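Local coordinates for protein cytochrome P450 (Bacillus megaterium, PDB 5L92) that probably works as a heme-dependent monooxygenase of the cytochrome P450 family, and binds the steroid corticosterone close to its heme, at residues E21-F26 against F382-I387; I132-H137 against L398-N403; C257-K262 against P374-S379. All blocks are in the same frame, centred on the assembly; numbering follows the deposited sequence.

Contact 1: E21-F26 against F382-I387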
loop_
_atom_site.group_PDB
_atom_site.type_symbol
_atom_site.label_atom_id
_atom_site.label_comp_id
_atom_site.label_asym_id
_atom_site.label_seq_id
_atom_site.Cartn_x
_atom_site.Cartn_y
_atom_site.Cartn_z
ATOM N N GLU A 21 4.178 19.015 -7.687
ATOM C CA GLU A 21 4.914 19.065 -6.427
ATOM C C GLU A 21 4.421 17.989 -5.463
ATOM O O GLU A 21 5.230 17.289 -4.849
ATOM C CB GLU A 21 4.829 20.470 -5.818
ATOM C CG GLU A 21 5.779 21.438 -6.539
ATOM C CD GLU A 21 5.474 22.920 -6.316
ATOM O OE1 GLU A 21 4.378 23.254 -5.799
ATOM O OE2 GLU A 21 6.349 23.752 -6.672
ATOM N N ARG A 22 3.098 17.812 -5.348
ATOM C CA ARG A 22 2.553 16.709 -4.550
ATOM C C ARG A 22 3.105 15.346 -4.973
ATOM O O ARG A 22 3.357 14.478 -4.133
ATOM C CB ARG A 22 1.025 16.683 -4.658
ATOM C CG ARG A 22 0.322 17.899 -4.085
ATOM C CD ARG A 22 -1.161 17.920 -4.476
ATOM N NE ARG A 22 -2.032 17.522 -3.374
ATOM C CZ ARG A 22 -2.571 16.316 -3.203
ATOM N NH1 ARG A 22 -2.336 15.312 -4.081
ATOM N NH2 ARG A 22 -3.357 16.118 -2.127
ATOM N N PHE A 23 3.248 15.108 -6.265
ATOM C CA PHE A 23 3.769 13.817 -6.676
ATOM C C PHE A 23 5.287 13.748 -6.623
ATOM O O PHE A 23 5.853 12.688 -6.885
ATOM C CB PHE A 23 3.292 13.483 -8.086
ATOM C CG PHE A 23 3.370 12.022 -8.427
ATOM C CD1 PHE A 23 2.708 11.080 -7.666
ATOM C CD2 PHE A 23 4.069 11.602 -9.532
ATOM C CE1 PHE A 23 2.765 9.697 -7.995
ATOM C CE2 PHE A 23 4.129 10.237 -9.876
ATOM C CZ PHE A 23 3.457 9.290 -9.098
ATOM N N ASN A 24 5.960 14.840 -6.296
ATOM C CA ASN A 24 7.419 14.862 -6.195
ATOM C C ASN A 24 7.799 15.596 -4.908
ATOM O O ASN A 24 8.288 16.732 -4.922
ATOM C CB ASN A 24 8.053 15.471 -7.449
ATOM C CG ASN A 24 7.784 14.625 -8.712
ATOM O OD1 ASN A 24 8.416 13.593 -8.931
ATOM N ND2 ASN A 24 6.823 15.052 -9.521
ATOM N N PRO A 25 7.578 14.949 -3.767
ATOM C CA PRO A 25 7.963 15.520 -2.473
ATOM C C PRO A 25 9.443 15.387 -2.142
ATOM O O PRO A 25 9.858 15.798 -1.050
ATOM C CB PRO A 25 7.114 14.698 -1.482
ATOM C CG PRO A 25 6.978 13.337 -2.164
ATOM C CD PRO A 25 6.888 13.648 -3.636
ATOM N N PHE A 26 10.263 14.882 -3.062
ATOM C CA PHE A 26 11.602 14.434 -2.680
ATOM C C PHE A 26 12.586 15.576 -2.430
ATOM O O PHE A 26 13.516 15.390 -1.648
ATOM C CB PHE A 26 12.128 13.455 -3.738
ATOM C CG PHE A 26 11.100 12.375 -4.089
ATOM C CD1 PHE A 26 10.790 11.405 -3.187
ATOM C CD2 PHE A 26 10.445 12.388 -5.303
ATOM C CE1 PHE A 26 9.843 10.428 -3.488
ATOM C CE2 PHE A 26 9.512 11.423 -5.601
ATOM C CZ PHE A 26 9.199 10.463 -4.681
ATOM N N PHE A 382 -2.550 12.014 -21.824
ATOM C CA PHE A 382 -2.017 11.871 -20.506
ATOM C C PHE A 382 -1.980 13.153 -19.722
ATOM O O PHE A 382 -1.606 14.160 -20.215
ATOM C CB PHE A 382 -0.624 11.255 -20.521
ATOM C CG PHE A 382 0.048 11.258 -19.184
ATOM C CD1 PHE A 382 0.679 12.379 -18.765
ATOM C CD2 PHE A 382 -0.005 10.187 -18.356
ATOM C CE1 PHE A 382 1.263 12.442 -17.554
ATOM C CE2 PHE A 382 0.566 10.242 -17.125
ATOM C CZ PHE A 382 1.216 11.368 -16.730
ATOM N N GLU A 383 -2.356 13.040 -18.468
ATOM C CA GLU A 383 -2.311 14.121 -17.509
ATOM C C GLU A 383 -1.912 13.527 -16.181
ATOM O O GLU A 383 -2.388 12.506 -15.845
ATOM C CB GLU A 383 -3.653 14.801 -17.345
ATOM C CG GLU A 383 -3.978 15.942 -18.267
ATOM C CD GLU A 383 -5.462 16.238 -18.310
ATOM O OE1 GLU A 383 -6.049 16.492 -17.253
ATOM O OE2 GLU A 383 -6.072 16.188 -19.387
ATOM N N LEU A 384 -1.055 14.201 -15.440
ATOM C CA LEU A 384 -0.600 13.773 -14.119
ATOM C C LEU A 384 -1.706 14.060 -13.098
ATOM O O LEU A 384 -2.070 15.224 -12.863
ATOM C CB LEU A 384 0.701 14.495 -13.758
ATOM C CG LEU A 384 1.354 14.054 -12.462
ATOM C CD1 LEU A 384 2.005 12.705 -12.628
ATOM C CD2 LEU A 384 2.342 15.095 -11.949
ATOM N N LYS A 385 -2.251 13.013 -12.490
ATOM C CA LYS A 385 -3.344 13.159 -11.519
ATOM C C LYS A 385 -3.039 12.352 -10.266
ATOM O O LYS A 385 -3.556 11.240 -10.092
ATOM C CB LYS A 385 -4.686 12.744 -12.123
ATOM C CG LYS A 385 -5.005 13.461 -13.421
ATOM C CD LYS A 385 -6.429 13.197 -13.815
ATOM C CE LYS A 385 -6.750 13.727 -15.178
ATOM N NZ LYS A 385 -8.001 13.100 -15.688
ATOM N N PRO A 386 -2.248 12.912 -9.346
ATOM C CA PRO A 386 -1.904 12.186 -8.119
ATOM C C PRO A 386 -3.116 11.945 -7.236
ATOM O O PRO A 386 -3.980 12.802 -7.089
ATOM C CB PRO A 386 -0.904 13.107 -7.420
ATOM C CG PRO A 386 -0.580 14.187 -8.404
ATOM C CD PRO A 386 -1.730 14.287 -9.324
ATOM N N ILE A 387 -3.144 10.773 -6.608
ATOM C CA ILE A 387 -4.188 10.500 -5.631
ATOM C C ILE A 387 -4.098 11.514 -4.490
ATOM O O ILE A 387 -3.004 11.857 -4.020
ATOM C CB ILE A 387 -4.060 9.062 -5.113
ATOM C CG1 ILE A 387 -4.264 8.059 -6.271
ATOM C CG2 ILE A 387 -5.101 8.821 -3.992
ATOM C CD1 ILE A 387 -3.551 6.681 -6.105
#

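Contact 2: I132-H137 against L398-N403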
loop_
_atom_site.group_PDB
_atom_site.type_symbol
_atom_site.label_atom_id
_atom_site.label_comp_id
_atom_site.label_asym_id
_atom_site.label_seq_id
_atom_site.Cartn_x
_atom_site.Cartn_y
_atom_site.Cartn_z
ATOM N N ILE A 132 -4.890 3.123 -23.617
ATOM C CA ILE A 132 -5.528 2.529 -22.446
ATOM C C ILE A 132 -5.086 3.233 -21.167
ATOM O O ILE A 132 -3.993 3.790 -21.075
ATOM C CB ILE A 132 -5.233 1.022 -22.328
ATOM C CG1 ILE A 132 -3.731 0.781 -22.284
ATOM C CG2 ILE A 132 -5.855 0.260 -23.509
ATOM C CD1 ILE A 132 -3.355 -0.658 -22.051
ATOM N N ASP A 133 -5.944 3.164 -20.162
ATOM C CA ASP A 133 -5.641 3.657 -18.820
ATOM C C ASP A 133 -5.082 2.492 -18.003
ATOM O O ASP A 133 -5.827 1.621 -17.551
ATOM C CB ASP A 133 -6.896 4.258 -18.204
ATOM C CG ASP A 133 -6.659 4.860 -16.812
ATOM O OD1 ASP A 133 -5.550 4.766 -16.278
ATOM O OD2 ASP A 133 -7.599 5.421 -16.254
ATOM N N ILE A 134 -3.761 2.464 -17.820
ATOM C CA ILE A 134 -3.105 1.399 -17.054
ATOM C C ILE A 134 -3.853 1.157 -15.741
ATOM O O ILE A 134 -3.959 0.014 -15.266
ATOM C CB ILE A 134 -1.632 1.731 -16.772
ATOM C CG1 ILE A 134 -0.814 1.836 -18.063
ATOM C CG2 ILE A 134 -1.004 0.688 -15.887
ATOM C CD1 ILE A 134 -1.005 0.699 -19.009
ATOM N N VAL A 135 -4.362 2.230 -15.139
ATOM C CA VAL A 135 -4.961 2.129 -13.811
ATOM C C VAL A 135 -6.324 1.458 -13.910
ATOM O O VAL A 135 -6.530 0.351 -13.404
ATOM C CB VAL A 135 -5.048 3.522 -13.137
ATOM C CG1 VAL A 135 -5.881 3.451 -11.875
ATOM C CG2 VAL A 135 -3.646 4.079 -12.793
ATOM N N GLU A 136 -7.250 2.082 -14.631
ATOM C CA GLU A 136 -8.607 1.557 -14.692
ATOM C C GLU A 136 -8.645 0.154 -15.307
ATOM O O GLU A 136 -9.388 -0.712 -14.830
ATOM C CB GLU A 136 -9.505 2.516 -15.473
ATOM C CG GLU A 136 -10.991 2.073 -15.547
ATOM C CD GLU A 136 -11.820 2.848 -16.575
ATOM O OE1 GLU A 136 -11.613 4.066 -16.729
ATOM O OE2 GLU A 136 -12.686 2.229 -17.237
ATOM N N HIS A 137 -7.836 -0.111 -16.340
ATOM C CA HIS A 137 -8.011 -1.374 -17.065
ATOM C C HIS A 137 -7.109 -2.502 -16.585
ATOM O O HIS A 137 -7.380 -3.660 -16.921
ATOM C CB HIS A 137 -7.809 -1.154 -18.561
ATOM C CG HIS A 137 -8.817 -0.225 -19.164
ATOM N ND1 HIS A 137 -10.172 -0.421 -19.024
ATOM C CD2 HIS A 137 -8.677 0.876 -19.941
ATOM C CE1 HIS A 137 -10.825 0.534 -19.660
ATOM N NE2 HIS A 137 -9.943 1.331 -20.231
ATOM N N LEU A 398 -3.510 6.701 -15.761
ATOM C CA LEU A 398 -2.207 6.704 -16.426
ATOM C C LEU A 398 -2.428 6.279 -17.882
ATOM O O LEU A 398 -2.383 5.091 -18.215
ATOM C CB LEU A 398 -1.234 5.801 -15.681
ATOM C CG LEU A 398 0.186 5.624 -16.231
ATOM C CD1 LEU A 398 0.843 6.907 -16.514
ATOM C CD2 LEU A 398 1.033 4.888 -15.251
ATOM N N LEU A 399 -2.701 7.264 -18.738
ATOM C CA LEU A 399 -3.073 6.973 -20.118
ATOM C C LEU A 399 -1.832 6.700 -20.943
ATOM O O LEU A 399 -0.925 7.540 -21.025
ATOM C CB LEU A 399 -3.887 8.108 -20.731
ATOM C CG LEU A 399 -5.159 8.420 -19.937
ATOM C CD1 LEU A 399 -5.987 9.513 -20.614
ATOM C CD2 LEU A 399 -5.980 7.169 -19.709
ATOM N N ILE A 400 -1.806 5.516 -21.555
ATOM C CA ILE A 400 -0.692 5.038 -22.354
ATOM C C ILE A 400 -1.183 4.707 -23.765
ATOM O O ILE A 400 -2.285 4.179 -23.942
ATOM C CB ILE A 400 -0.053 3.807 -21.677
ATOM C CG1 ILE A 400 0.617 4.193 -20.356
ATOM C CG2 ILE A 400 0.876 3.096 -22.605
ATOM C CD1 ILE A 400 1.777 5.096 -20.453
ATOM N N ARG A 401 -0.346 4.981 -24.746
ATOM C CA ARG A 401 -0.566 4.650 -26.127
ATOM C C ARG A 401 0.312 3.423 -26.402
ATOM O O ARG A 401 1.481 3.428 -26.154
ATOM C CB ARG A 401 -0.204 5.812 -27.026
ATOM C CG ARG A 401 -0.099 5.481 -28.491
ATOM C CD ARG A 401 -0.371 6.631 -29.415
ATOM N NE ARG A 401 -1.733 7.040 -29.326
ATOM C CZ ARG A 401 -2.249 8.020 -30.010
ATOM N NH1 ARG A 401 -1.535 8.682 -30.851
ATOM N NH2 ARG A 401 -3.486 8.317 -29.857
ATOM N N LYS A 402 -0.288 2.361 -26.905
ATOM C CA LYS A 402 0.406 1.106 -27.173
ATOM C C LYS A 402 1.443 1.122 -28.266
ATOM O O LYS A 402 2.428 0.502 -28.149
ATOM C CB LYS A 402 -0.563 0.025 -27.523
ATOM C CG LYS A 402 -1.484 -0.381 -26.440
ATOM C CD LYS A 402 -2.655 -1.082 -27.034
ATOM C CE LYS A 402 -3.488 -1.776 -26.016
ATOM N NZ LYS A 402 -4.660 -2.368 -26.665
ATOM N N ASN A 403 1.186 1.844 -29.321
ATOM C CA ASN A 403 2.087 1.945 -30.440
ATOM C C ASN A 403 2.422 0.648 -31.156
ATOM O O ASN A 403 3.540 0.434 -31.555
ATOM C CB ASN A 403 3.361 2.649 -30.033
ATOM C CG ASN A 403 3.154 4.101 -29.805
ATOM O OD1 ASN A 403 2.629 4.803 -30.636
ATOM N ND2 ASN A 403 3.513 4.537 -28.655
#

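Contact 3: C257-K262 against P374-S379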
loop_
_atom_site.group_PDB
_atom_site.type_symbol
_atom_site.label_atom_id
_atom_site.label_comp_id
_atom_site.label_asym_id
_atom_site.label_seq_id
_atom_site.Cartn_x
_atom_site.Cartn_y
_atom_site.Cartn_z
ATOM N N CYS A 257 7.626 5.203 -13.945
ATOM C CA CYS A 257 9.076 5.363 -13.873
ATOM C C CYS A 257 9.745 4.970 -15.193
ATOM O O CYS A 257 10.704 5.634 -15.619
ATOM C CB CYS A 257 9.662 4.535 -12.737
ATOM S SG CYS A 257 9.376 5.164 -11.038
ATOM N N LEU A 258 9.240 3.915 -15.863
ATOM C CA LEU A 258 9.853 3.436 -17.095
ATOM C C LEU A 258 9.591 4.377 -18.255
ATOM O O LEU A 258 10.429 4.496 -19.162
ATOM C CB LEU A 258 9.370 2.006 -17.422
ATOM C CG LEU A 258 9.773 0.949 -16.406
ATOM C CD1 LEU A 258 9.074 -0.349 -16.705
ATOM C CD2 LEU A 258 11.272 0.710 -16.261
ATOM N N MET A 259 8.454 5.065 -18.234
ATOM C CA MET A 259 8.154 6.086 -19.221
ATOM C C MET A 259 8.931 7.372 -18.964
ATOM O O MET A 259 9.316 8.066 -19.914
ATOM C CB MET A 259 6.658 6.368 -19.238
ATOM C CG MET A 259 5.790 5.150 -19.697
ATOM S SD MET A 259 6.043 4.600 -21.388
ATOM C CE MET A 259 7.257 3.324 -21.112
ATOM N N GLU A 260 9.130 7.719 -17.694
ATOM C CA GLU A 260 9.941 8.880 -17.366
ATOM C C GLU A 260 11.368 8.701 -17.860
ATOM O O GLU A 260 11.949 9.633 -18.407
ATOM C CB GLU A 260 9.928 9.112 -15.850
ATOM C CG GLU A 260 10.459 10.448 -15.425
ATOM C CD GLU A 260 10.073 10.772 -13.969
ATOM O OE1 GLU A 260 10.057 9.849 -13.104
ATOM O OE2 GLU A 260 9.742 11.940 -13.714
ATOM N N ASP A 261 11.962 7.518 -17.648
ATOM C CA ASP A 261 13.361 7.240 -18.040
ATOM C C ASP A 261 13.409 6.112 -19.069
ATOM O O ASP A 261 13.557 4.926 -18.730
ATOM C CB ASP A 261 14.252 6.874 -16.855
ATOM C CG ASP A 261 15.661 6.509 -17.301
ATOM O OD1 ASP A 261 16.023 6.882 -18.432
ATOM O OD2 ASP A 261 16.406 5.884 -16.518
ATOM N N LYS A 262 13.347 6.498 -20.339
ATOM C CA LYS A 262 13.339 5.508 -21.405
ATOM C C LYS A 262 14.622 4.699 -21.472
ATOM O O LYS A 262 14.583 3.559 -21.953
ATOM C CB LYS A 262 13.060 6.193 -22.743
ATOM C CG LYS A 262 11.690 6.826 -22.784
ATOM C CD LYS A 262 10.616 5.786 -22.554
ATOM C CE LYS A 262 9.325 6.184 -23.255
ATOM N NZ LYS A 262 8.972 7.621 -22.943
ATOM N N PRO A 374 6.151 -3.172 -26.336
ATOM C CA PRO A 374 7.459 -2.558 -26.109
ATOM C C PRO A 374 7.661 -1.116 -26.572
ATOM O O PRO A 374 8.579 -0.507 -26.144
ATOM C CB PRO A 374 8.421 -3.463 -26.851
ATOM C CG PRO A 374 7.651 -4.079 -27.903
ATOM C CD PRO A 374 6.346 -4.329 -27.311
ATOM N N GLN A 375 6.802 -0.618 -27.427
ATOM C CA GLN A 375 6.914 0.710 -27.916
ATOM C C GLN A 375 5.919 1.649 -27.253
ATOM O O GLN A 375 5.682 2.716 -27.735
ATOM C CB GLN A 375 6.764 0.721 -29.420
ATOM C CG GLN A 375 7.766 -0.114 -30.166
ATOM C CD GLN A 375 9.177 0.104 -29.687
ATOM O OE1 GLN A 375 9.681 1.222 -29.686
ATOM N NE2 GLN A 375 9.815 -0.953 -29.260
ATOM N N MET A 376 5.364 1.240 -26.133
ATOM C CA MET A 376 4.426 2.054 -25.406
ATOM C C MET A 376 4.987 3.407 -24.957
ATOM O O MET A 376 6.136 3.544 -24.688
ATOM C CB MET A 376 3.825 1.285 -24.218
ATOM C CG MET A 376 4.568 1.352 -22.905
ATOM S SD MET A 376 3.794 0.497 -21.530
ATOM C CE MET A 376 4.728 -0.950 -21.505
ATOM N N ASP A 377 4.128 4.397 -24.911
ATOM C CA ASP A 377 4.500 5.723 -24.478
ATOM C C ASP A 377 3.278 6.474 -24.004
ATOM O O ASP A 377 2.179 6.020 -24.147
ATOM C CB ASP A 377 5.227 6.464 -25.592
ATOM C CG ASP A 377 6.205 7.536 -25.079
ATOM O OD1 ASP A 377 6.349 7.752 -23.901
ATOM O OD2 ASP A 377 6.824 8.170 -25.888
ATOM N N TRP A 378 3.502 7.626 -23.416
ATOM C CA TRP A 378 2.428 8.435 -22.946
ATOM C C TRP A 378 1.465 8.691 -24.079
ATOM O O TRP A 378 1.862 8.927 -25.167
ATOM C CB TRP A 378 2.908 9.790 -22.444
ATOM C CG TRP A 378 4.161 9.852 -21.710
ATOM C CD1 TRP A 378 5.325 10.234 -22.192
ATOM C CD2 TRP A 378 4.367 9.589 -20.335
ATOM N NE1 TRP A 378 6.261 10.200 -21.245
ATOM C CE2 TRP A 378 5.692 9.815 -20.077
ATOM C CE3 TRP A 378 3.557 9.177 -19.304
ATOM C CZ2 TRP A 378 6.232 9.638 -18.844
ATOM C CZ3 TRP A 378 4.083 9.006 -18.111
ATOM C CH2 TRP A 378 5.401 9.236 -17.870
ATOM N N SER A 379 0.190 8.662 -23.797
ATOM C CA SER A 379 -0.789 8.977 -24.791
ATOM C C SER A 379 -0.903 10.479 -24.882
ATOM O O SER A 379 -0.573 11.158 -23.972
ATOM C CB SER A 379 -2.101 8.310 -24.452
ATOM O OG SER A 379 -3.165 9.184 -24.305
#

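Contact 1: E21-F26 against F382-I387
F23 and P386 bring the two backbones to 6.1 Å between their CA atoms, where the end of helix 19-22 and the turn after it meet the irregular segment 382-387, with no hydrogen bond between them. Side chains do the joining. The F23 ring is wedged against L384 and P386 and touches each with a different part. CG of F23 is anti to the backbone N (chi1 -160°), and at the ring CD2 meets the CD1 methyl of L384 at 3.9 Å. CD1 of F23 lies 4.1 Å from CB of P386, while the F23 CB methylene rests 3.9 Å from CG of the same proline. Both neighbours cross the phenylalanine obliquely, in apolar side-chain packing. R22 passes further along the segment. Its chain bends at chi3 (104°), and the guanidinium comes up to the backbone of I387 edge-on, with NH1 3.5 Å from I387 O, close to the plane of the group but too long for a hydrogen bond. The NH2 of R22 has a long, weak ion pair with E388. The contact lies near the surface, yet F23 is buried: its ring also stacks with Y393 and meets Y256 of helix 247-260 edge-to-face. L384 likewise touches Y256, and I387 reaches N249 of that helix. Segment 382-387, in the long connection between strands 377-378 and 399-401, thus touches both helix 19-22, through L384 on E20 and P386 on K19, and helix 247-260.

Contact 2: I132-H137 against L398-N403
I132 and I400 face each other as a hydrogen-bonded antiparallel pair in the small three-stranded sheet of this P450, with strand 131-133 at an edge and 399-401 in the middle. Two 2.8 Å bonds join them, I132 N to I400 O and I400 N to I132 O. The next pair, D133 and L399, is non-hydrogen-bonded, and there the first strand turns into helix 134-139 with D133 as N-cap. From its CB, which packs 3.4 Å from CD2 of L399, the D133 side chain carries CG anti to the backbone N (chi1 -177°), 3.8 Å from that same methyl. Its OD1 accepts from L398 N at 2.9 Å and from V135 N at 3.0 Å; the two donors come from opposite faces of the carboxylate plane, whereas OD2 stays 4.2 Å from L399 CD2. An alanine here would probably leave the amides of L398 and V135 without their shared acceptor, and the helix start without its side-chain cap. K402, whose NZ bonds to the carbonyls of L129 and V126, crosses I132 at about a right angle. On the side facing helix 247-260, I134 CG1 meets I400 CG1 at 3.6 Å.

Contact 3: C257-K262 against P374-S379
M259 packs against one face of the W378 indole, the two side chains meeting where the last turn of helix 247-260 comes against strand 377-378. The methionine CB sits over one face of the six-membered ring, 3.5 Å from its centroid and 21° off the normal, displaced toward the rim carbons CZ2 and CH2: a CH-pi contact. Beyond CB the chain bends at chi2 (-64°) and again at chi3. The sulfur is more loosely placed against the indole, an oblique Met-aromatic contact with SD 5.4 Å from the centroid of the five-membered ring. It lies closer to the backbone just ahead of the strand, with M259 SD 3.5 Å from M376 O. At the end of the chain, CE meets CG of M376 at 3.8 Å, the two methionines crossing at about a right angle.

The polar half of the contact belongs to K262, which crosses D377 at about a right angle. Its chain, bent at chi2 and chi4, brings the ammonium to D377 in a salt bridge, NZ to OD1 at 2.8 Å, entering from above the carboxylate plane. The same NZ donates to M259 O at 3.1 Å, in the carbonyl plane and on a lone pair. This ammonium therefore joins the last helical turn to the strand, and its charge probably favours the ionised form of D377. D377 OD1 also takes a weak bond from W378 N.

W378 also meets Y256 of helix 247-260 edge-to-face. M259 touches F265 of helix 262-270 and I400, which M376 touches too, while backbone bonds from D377 to R401 and from S379 to L399 set strand 377-378 at the edge of the three-stranded sheet beside strand 399-401.

How the contacts relate
Contacts 2 and 3 belong to one small sheet: strand 399-401, paired with 131-133 in contact 2, carries 377-378 of contact 3 on its other side, and R401 N lies 2.8 Å from D377 O in a probable hydrogen bond. Their centres are about 11 Å apart. Contact 1 is about 17 Å from each, centre to centre. Its segment 382-387 leads away from that sheet, and F382 CE2 packs 3.4 Å from L398 CD1 of contact 2. Helix 247-260 supplies one side of contact 3 and touches side chains of contacts 1 and 2. All three lie away from the heme and substrate sites; the I387 side chain of contact 1 is about 10 Å from corticosterone and about 12 Å from the heme.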